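Local coordinates for thiamine pyrophosphokinase (Candida albicans, PDB 2G9Z), which catalyses the transfer of pyrophosphate from ATP to thiamine, giving the cofactor thiamine diphosphate, at residues Asp246-Tyr257 with Ile324-Ile335. Residues are numbered along the deposited sequence; the frame is centred on the assembly and turned at random.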
ATOM      1  N   ASP A 246       4.449   2.809 -10.249  1.00 25.69           N
ATOM      2  CA  ASP A 246       4.535   4.251 -10.120  1.00 24.78           C
ATOM      3  C   ASP A 246       5.720   4.790  -9.328  1.00 22.48           C
ATOM      4  O   ASP A 246       6.624   4.057  -8.934  1.00 21.00           O
ATOM      5  CB  ASP A 246       3.245   4.737  -9.452  1.00 27.77           C
ATOM      6  CG  ASP A 246       2.873   3.898  -8.230  1.00 29.66           C
ATOM      7  OD1 ASP A 246       3.769   3.615  -7.407  1.00 32.45           O
ATOM      8  OD2 ASP A 246       1.688   3.521  -8.081  1.00 27.86           O
ATOM      9  N   ILE A 247       5.696   6.102  -9.130  1.00 19.78           N
ATOM     10  CA  ILE A 247       6.690   6.801  -8.338  1.00 17.37           C
ATOM     11  C   ILE A 247       5.858   7.474  -7.251  1.00 17.87           C
ATOM     12  O   ILE A 247       4.796   8.049  -7.524  1.00 15.77           O
ATOM     13  CB  ILE A 247       7.467   7.849  -9.158  1.00 17.50           C
ATOM     14  CG1 ILE A 247       8.566   8.461  -8.287  1.00 17.18           C
ATOM     15  CG2 ILE A 247       6.523   8.922  -9.694  1.00 18.64           C
ATOM     16  CD1 ILE A 247       9.612   9.225  -9.071  1.00 18.79           C
ATOM     17  N   ILE A 248       6.337   7.384  -6.017  1.00 16.57           N
ATOM     18  CA  ILE A 248       5.622   7.923  -4.871  1.00 15.91           C
ATOM     19  C   ILE A 248       6.513   8.896  -4.122  1.00 16.39           C
ATOM     20  O   ILE A 248       7.680   8.607  -3.850  1.00 13.75           O
ATOM     21  CB  ILE A 248       5.196   6.764  -3.946  1.00 16.30           C
ATOM     22  CG1 ILE A 248       4.405   5.744  -4.770  1.00 14.09           C
ATOM     23  CG2 ILE A 248       4.382   7.284  -2.765  1.00 15.71           C
ATOM     24  CD1 ILE A 248       4.091   4.455  -4.039  1.00 17.61           C
ATOM     25  N   PHE A 249       5.962  10.058  -3.804  1.00 14.70           N
ATOM     26  CA  PHE A 249       6.726  11.082  -3.108  1.00 15.56           C
ATOM     27  C   PHE A 249       5.816  11.930  -2.255  1.00 16.42           C
ATOM     28  O   PHE A 249       4.589  11.770  -2.261  1.00 14.99           O
ATOM     29  CB  PHE A 249       7.486  11.968  -4.108  1.00 13.50           C
ATOM     30  CG  PHE A 249       6.636  12.499  -5.224  1.00 16.40           C
ATOM     31  CD1 PHE A 249       6.314  11.697  -6.316  1.00 16.38           C
ATOM     32  CD2 PHE A 249       6.132  13.796  -5.175  1.00 15.72           C
ATOM     33  CE1 PHE A 249       5.499  12.182  -7.341  1.00 19.96           C
ATOM     34  CE2 PHE A 249       5.320  14.289  -6.190  1.00 16.26           C
ATOM     35  CZ  PHE A 249       5.001  13.481  -7.275  1.00 17.28           C
ATOM     36  N   LEU A 250       6.419  12.855  -1.526  1.00 17.13           N
ATOM     37  CA  LEU A 250       5.651  13.692  -0.636  1.00 18.01           C
ATOM     38  C   LEU A 250       5.480  15.114  -1.134  1.00 17.43           C
ATOM     39  O   LEU A 250       6.430  15.745  -1.590  1.00 19.98           O
ATOM     40  CB  LEU A 250       6.317  13.703   0.745  1.00 17.44           C
ATOM     41  CG  LEU A 250       5.480  14.128   1.952  1.00 21.27           C
ATOM     42  CD1 LEU A 250       4.373  13.112   2.182  1.00 18.94           C
ATOM     43  CD2 LEU A 250       6.370  14.223   3.190  1.00 19.58           C
ATOM     44  N   LEU A 251       4.249  15.597  -1.070  1.00 16.83           N
ATOM     45  CA  LEU A 251       3.953  16.969  -1.435  1.00 16.34           C
ATOM     46  C   LEU A 251       4.099  17.651  -0.081  1.00 17.37           C
ATOM     47  O   LEU A 251       3.640  17.124   0.931  1.00 15.94           O
ATOM     48  CB  LEU A 251       2.521  17.098  -1.957  1.00 16.26           C
ATOM     49  CG  LEU A 251       2.243  16.447  -3.313  1.00 17.68           C
ATOM     50  CD1 LEU A 251       0.769  16.578  -3.646  1.00 17.55           C
ATOM     51  CD2 LEU A 251       3.094  17.119  -4.384  1.00 17.09           C
ATOM     52  N   LYS A 252       4.754  18.803  -0.049  1.00 17.81           N
ATOM     53  CA  LYS A 252       4.964  19.490   1.217  1.00 18.84           C
ATOM     54  C   LYS A 252       3.941  20.571   1.511  1.00 20.30           C
ATOM     55  O   LYS A 252       3.475  21.260   0.607  1.00 18.56           O
ATOM     56  CB  LYS A 252       6.361  20.110   1.253  1.00 21.32           C
ATOM     57  CG  LYS A 252       7.509  19.125   1.055  1.00 25.38           C
ATOM     58  CD  LYS A 252       8.826  19.783   1.422  1.00 28.35           C
ATOM     59  CE  LYS A 252       9.989  18.798   1.384  1.00 31.71           C
ATOM     60  NZ  LYS A 252      11.158  19.339   2.149  1.00 31.41           N
ATOM     61  N   LYS A 253       3.599  20.708   2.790  1.00 21.03           N
ATOM     62  CA  LYS A 253       2.661  21.731   3.235  1.00 22.38           C
ATOM     63  C   LYS A 253       2.980  23.012   2.473  1.00 21.98           C
ATOM     64  O   LYS A 253       4.130  23.452   2.445  1.00 20.47           O
ATOM     65  CB  LYS A 253       2.837  21.975   4.734  1.00 23.17           C
ATOM     66  CG  LYS A 253       1.967  23.082   5.309  1.00 26.68           C
ATOM     67  CD  LYS A 253       2.186  23.184   6.813  1.00 30.55           C
ATOM     68  CE  LYS A 253       1.248  24.186   7.458  1.00 31.29           C
ATOM     69  NZ  LYS A 253       1.518  24.291   8.919  1.00 36.43           N
ATOM     70  N   GLY A 254       1.962  23.603   1.859  1.00 22.06           N
ATOM     71  CA  GLY A 254       2.174  24.819   1.096  1.00 21.87           C
ATOM     72  C   GLY A 254       2.001  24.559  -0.392  1.00 21.69           C
ATOM     73  O   GLY A 254       1.320  23.615  -0.788  1.00 19.99           O
ATOM     74  N   VAL A 255       2.624  25.396  -1.216  1.00 21.45           N
ATOM     75  CA  VAL A 255       2.535  25.259  -2.662  1.00 19.16           C
ATOM     76  C   VAL A 255       3.623  24.333  -3.210  1.00 19.26           C
ATOM     77  O   VAL A 255       4.790  24.420  -2.823  1.00 18.20           O
ATOM     78  CB  VAL A 255       2.661  26.642  -3.352  1.00 22.24           C
ATOM     79  CG1 VAL A 255       2.489  26.498  -4.860  1.00 21.27           C
ATOM     80  CG2 VAL A 255       1.613  27.594  -2.798  1.00 22.12           C
ATOM     81  N   ASN A 256       3.229  23.440  -4.109  1.00 17.89           N
ATOM     82  CA  ASN A 256       4.161  22.510  -4.733  1.00 17.27           C
ATOM     83  C   ASN A 256       4.031  22.634  -6.242  1.00 18.25           C
ATOM     84  O   ASN A 256       2.927  22.625  -6.777  1.00 20.65           O
ATOM     85  CB  ASN A 256       3.838  21.059  -4.342  1.00 17.80           C
ATOM     86  CG  ASN A 256       4.065  20.777  -2.871  1.00 15.82           C
ATOM     87  OD1 ASN A 256       5.181  20.456  -2.439  1.00 15.02           O
ATOM     88  ND2 ASN A 256       3.006  20.900  -2.091  1.00 13.21           N
ATOM     89  N   TYR A 257       5.155  22.763  -6.930  1.00 19.66           N
ATOM     90  CA  TYR A 257       5.135  22.835  -8.380  1.00 19.76           C
ATOM     91  C   TYR A 257       5.868  21.595  -8.868  1.00 19.71           C
ATOM     92  O   TYR A 257       7.062  21.440  -8.625  1.00 19.63           O
ATOM     93  CB  TYR A 257       5.836  24.104  -8.885  1.00 21.71           C
ATOM     94  CG  TYR A 257       6.004  24.144 -10.394  1.00 24.70           C
ATOM     95  CD1 TYR A 257       4.917  23.942 -11.243  1.00 24.03           C
ATOM     96  CD2 TYR A 257       7.254  24.378 -10.970  1.00 27.37           C
ATOM     97  CE1 TYR A 257       5.069  23.969 -12.632  1.00 27.17           C
ATOM     98  CE2 TYR A 257       7.419  24.408 -12.357  1.00 25.90           C
ATOM     99  CZ  TYR A 257       6.324  24.203 -13.180  1.00 27.10           C
ATOM    100  OH  TYR A 257       6.484  24.228 -14.549  1.00 26.36           O
ATOM    101  N   ILE A 324       0.400  22.176 -10.413  1.00 17.81           N
ATOM    102  CA  ILE A 324       0.557  22.708  -9.074  1.00 17.23           C
ATOM    103  C   ILE A 324      -0.417  22.125  -8.061  1.00 16.76           C
ATOM    104  O   ILE A 324      -1.601  21.954  -8.344  1.00 16.99           O
ATOM    105  CB  ILE A 324       0.371  24.234  -9.075  1.00 18.51           C
ATOM    106  CG1 ILE A 324       1.502  24.893  -9.870  1.00 19.78           C
ATOM    107  CG2 ILE A 324       0.304  24.760  -7.639  1.00 19.44           C
ATOM    108  CD1 ILE A 324       1.303  26.375 -10.096  1.00 22.80           C
ATOM    109  N   VAL A 325       0.092  21.806  -6.878  1.00 16.08           N
ATOM    110  CA  VAL A 325      -0.775  21.326  -5.813  1.00 16.75           C
ATOM    111  C   VAL A 325      -0.422  22.076  -4.546  1.00 18.57           C
ATOM    112  O   VAL A 325       0.744  22.123  -4.138  1.00 18.82           O
ATOM    113  CB  VAL A 325      -0.630  19.818  -5.528  1.00 16.77           C
ATOM    114  CG1 VAL A 325      -1.533  19.432  -4.346  1.00 15.91           C
ATOM    115  CG2 VAL A 325      -1.007  19.011  -6.761  1.00 16.48           C
ATOM    116  N   GLU A 326      -1.426  22.694  -3.944  1.00 18.47           N
ATOM    117  CA  GLU A 326      -1.225  23.398  -2.690  1.00 20.04           C
ATOM    118  C   GLU A 326      -1.919  22.522  -1.656  1.00 16.98           C
ATOM    119  O   GLU A 326      -3.021  22.038  -1.895  1.00 15.18           O
ATOM    120  CB  GLU A 326      -1.864  24.783  -2.733  1.00 22.48           C
ATOM    121  CG  GLU A 326      -1.776  25.532  -1.416  1.00 29.69           C
ATOM    122  CD  GLU A 326      -2.193  26.982  -1.549  1.00 33.19           C
ATOM    123  OE1 GLU A 326      -3.200  27.250  -2.239  1.00 35.57           O
ATOM    124  OE2 GLU A 326      -1.520  27.852  -0.957  1.00 34.98           O
ATOM    125  N   CYS A 327      -1.274  22.300  -0.520  1.00 16.59           N
ATOM    126  CA  CYS A 327      -1.865  21.451   0.509  1.00 18.14           C
ATOM    127  C   CYS A 327      -1.674  22.045   1.896  1.00 17.65           C
ATOM    128  O   CYS A 327      -0.631  22.619   2.188  1.00 18.79           O
ATOM    129  CB  CYS A 327      -1.237  20.059   0.446  1.00 18.47           C
ATOM    130  SG  CYS A 327       0.557  20.043   0.670  1.00 21.58           S
ATOM    131  N   SER A 328      -2.682  21.892   2.751  1.00 18.86           N
ATOM    132  CA  SER A 328      -2.617  22.431   4.109  1.00 20.05           C
ATOM    133  C   SER A 328      -1.649  21.683   5.023  1.00 20.89           C
ATOM    134  O   SER A 328      -1.367  22.133   6.130  1.00 20.93           O
ATOM    135  CB  SER A 328      -4.007  22.423   4.743  1.00 19.54           C
ATOM    136  OG  SER A 328      -4.523  21.110   4.795  1.00 16.61           O
ATOM    137  N   ASP A 329      -1.153  20.543   4.552  1.00 19.89           N
ATOM    138  CA  ASP A 329      -0.215  19.705   5.305  1.00 20.06           C
ATOM    139  C   ASP A 329       0.403  18.703   4.350  1.00 18.55           C
ATOM    140  O   ASP A 329      -0.139  18.459   3.266  1.00 16.43           O
ATOM    141  CB  ASP A 329      -0.936  18.939   6.417  1.00 22.01           C
ATOM    142  CG  ASP A 329      -0.683  19.525   7.784  1.00 27.21           C
ATOM    143  OD1 ASP A 329       0.500  19.660   8.157  1.00 29.18           O
ATOM    144  OD2 ASP A 329      -1.665  19.844   8.483  1.00 31.64           O
ATOM    145  N   ASP A 330       1.527  18.115   4.746  1.00 18.66           N
ATOM    146  CA  ASP A 330       2.195  17.142   3.891  1.00 17.40           C
ATOM    147  C   ASP A 330       1.204  16.070   3.453  1.00 16.95           C
ATOM    148  O   ASP A 330       0.329  15.660   4.220  1.00 16.88           O
ATOM    149  CB  ASP A 330       3.361  16.460   4.619  1.00 18.56           C
ATOM    150  CG  ASP A 330       4.524  17.403   4.907  1.00 21.29           C
ATOM    151  OD1 ASP A 330       4.566  18.523   4.347  1.00 20.24           O
ATOM    152  OD2 ASP A 330       5.413  17.009   5.693  1.00 23.27           O
ATOM    153  N   ILE A 331       1.338  15.625   2.212  1.00 15.02           N
ATOM    154  CA  ILE A 331       0.471  14.583   1.700  1.00 13.09           C
ATOM    155  C   ILE A 331       1.200  13.817   0.610  1.00 12.21           C
ATOM    156  O   ILE A 331       1.958  14.387  -0.178  1.00 11.64           O
ATOM    157  CB  ILE A 331      -0.865  15.164   1.155  1.00 13.98           C
ATOM    158  CG1 ILE A 331      -1.807  14.020   0.743  1.00 13.41           C
ATOM    159  CG2 ILE A 331      -0.592  16.099  -0.016  1.00 14.55           C
ATOM    160  CD1 ILE A 331      -3.226  14.486   0.352  1.00 12.45           C
ATOM    161  N   VAL A 332       0.974  12.513   0.586  1.00 11.30           N
ATOM    162  CA  VAL A 332       1.600  11.636  -0.388  1.00 13.28           C
ATOM    163  C   VAL A 332       0.959  11.732  -1.767  1.00 13.66           C
ATOM    164  O   VAL A 332      -0.256  11.852  -1.889  1.00 13.91           O
ATOM    165  CB  VAL A 332       1.501  10.159   0.061  1.00 13.79           C
ATOM    166  CG1 VAL A 332       1.919   9.233  -1.071  1.00 12.94           C
ATOM    167  CG2 VAL A 332       2.368   9.932   1.292  1.00 15.78           C
ATOM    168  N   MET A 333       1.791  11.676  -2.800  1.00 14.25           N
ATOM    169  CA  MET A 333       1.304  11.673  -4.171  1.00 13.47           C
ATOM    170  C   MET A 333       2.005  10.562  -4.948  1.00 12.77           C
ATOM    171  O   MET A 333       3.211  10.354  -4.810  1.00 11.93           O
ATOM    172  CB  MET A 333       1.561  13.014  -4.874  1.00 14.98           C
ATOM    173  CG  MET A 333       1.210  12.977  -6.366  1.00 15.77           C
ATOM    174  SD  MET A 333       1.144  14.611  -7.168  1.00 16.72           S
ATOM    175  CE  MET A 333      -0.310  14.445  -8.188  1.00 18.35           C
ATOM    176  N   ASN A 334       1.232   9.828  -5.738  1.00 12.64           N
ATOM    177  CA  ASN A 334       1.792   8.783  -6.574  1.00 12.55           C
ATOM    178  C   ASN A 334       1.444   9.154  -8.002  1.00 13.59           C
ATOM    179  O   ASN A 334       0.373   9.698  -8.265  1.00 15.61           O
ATOM    180  CB  ASN A 334       1.195   7.406  -6.249  1.00 12.26           C
ATOM    181  CG  ASN A 334      -0.258   7.276  -6.676  1.00 14.64           C
ATOM    182  OD1 ASN A 334      -1.132   7.962  -6.156  1.00 14.96           O
ATOM    183  ND2 ASN A 334      -0.519   6.383  -7.621  1.00 14.18           N
ATOM    184  N   ILE A 335       2.368   8.889  -8.913  1.00 14.09           N
ATOM    185  CA  ILE A 335       2.145   9.147 -10.324  1.00 13.27           C
ATOM    186  C   ILE A 335       2.488   7.854 -11.033  1.00 15.62           C
ATOM    187  O   ILE A 335       3.578   7.313 -10.849  1.00 14.12           O
ATOM    188  CB  ILE A 335       3.056  10.266 -10.862  1.00 14.40           C
ATOM    189  CG1 ILE A 335       2.699  11.601 -10.194  1.00 11.29           C
ATOM    190  CG2 ILE A 335       2.904  10.370 -12.380  1.00 13.45           C
ATOM    191  CD1 ILE A 335       3.548  12.775 -10.673  1.00 13.58           C
TER
HETATM  192  O   HOH W   1       1.421  21.287  10.098  1.00 46.73           O
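Two antiparallel ladders form a beta-sandwich corner, where Asp246-Tyr257 and Ile324-Ile335 each pass from one sheet into the other. In one ladder Phe249 and Met333 exchange paired backbone bonds, Phe249 N to Met333 O and Met333 N to Phe249 O both 2.9 Å; in the other Gly254 pairs with Cys327. The register slips by one residue at the bend, where a side chain, the carboxylate of Asp330, serves as acceptor between the two ladders: its OD1 takes the N-H of Lys253 at 2.9 Å, and OD2 turns to Asn231 on helix 217-233. Gly254 suits the start of the second strand, since at its positive phi (111°) a CB would press against the preceding carbonyl O.

Between the sheets, Leu251 CD1 crosses to Val325 CG1 at 3.7 Å, joining the ladders with branched apolar groups. Phe249 CG sits between backbone N and carbonyl carbon (chi1 50°), which lays one ring face over Met333 O; Ile335 CD1 meets the ring edge in plane, and Met333 SD adds an oblique Met-aromatic contact 5.0 Å from the centroid. Asn256 braces the corner: its ND2 gives to Lys252 O at 2.8 Å and to Val325 O at 3.3 Å, while OD1 accepts from Lys252 N.

A buried amide and a partly exposed carboxylate thus satisfy the backbone where strand pairing is interrupted, and the apolar side chains close the interior between the sheets.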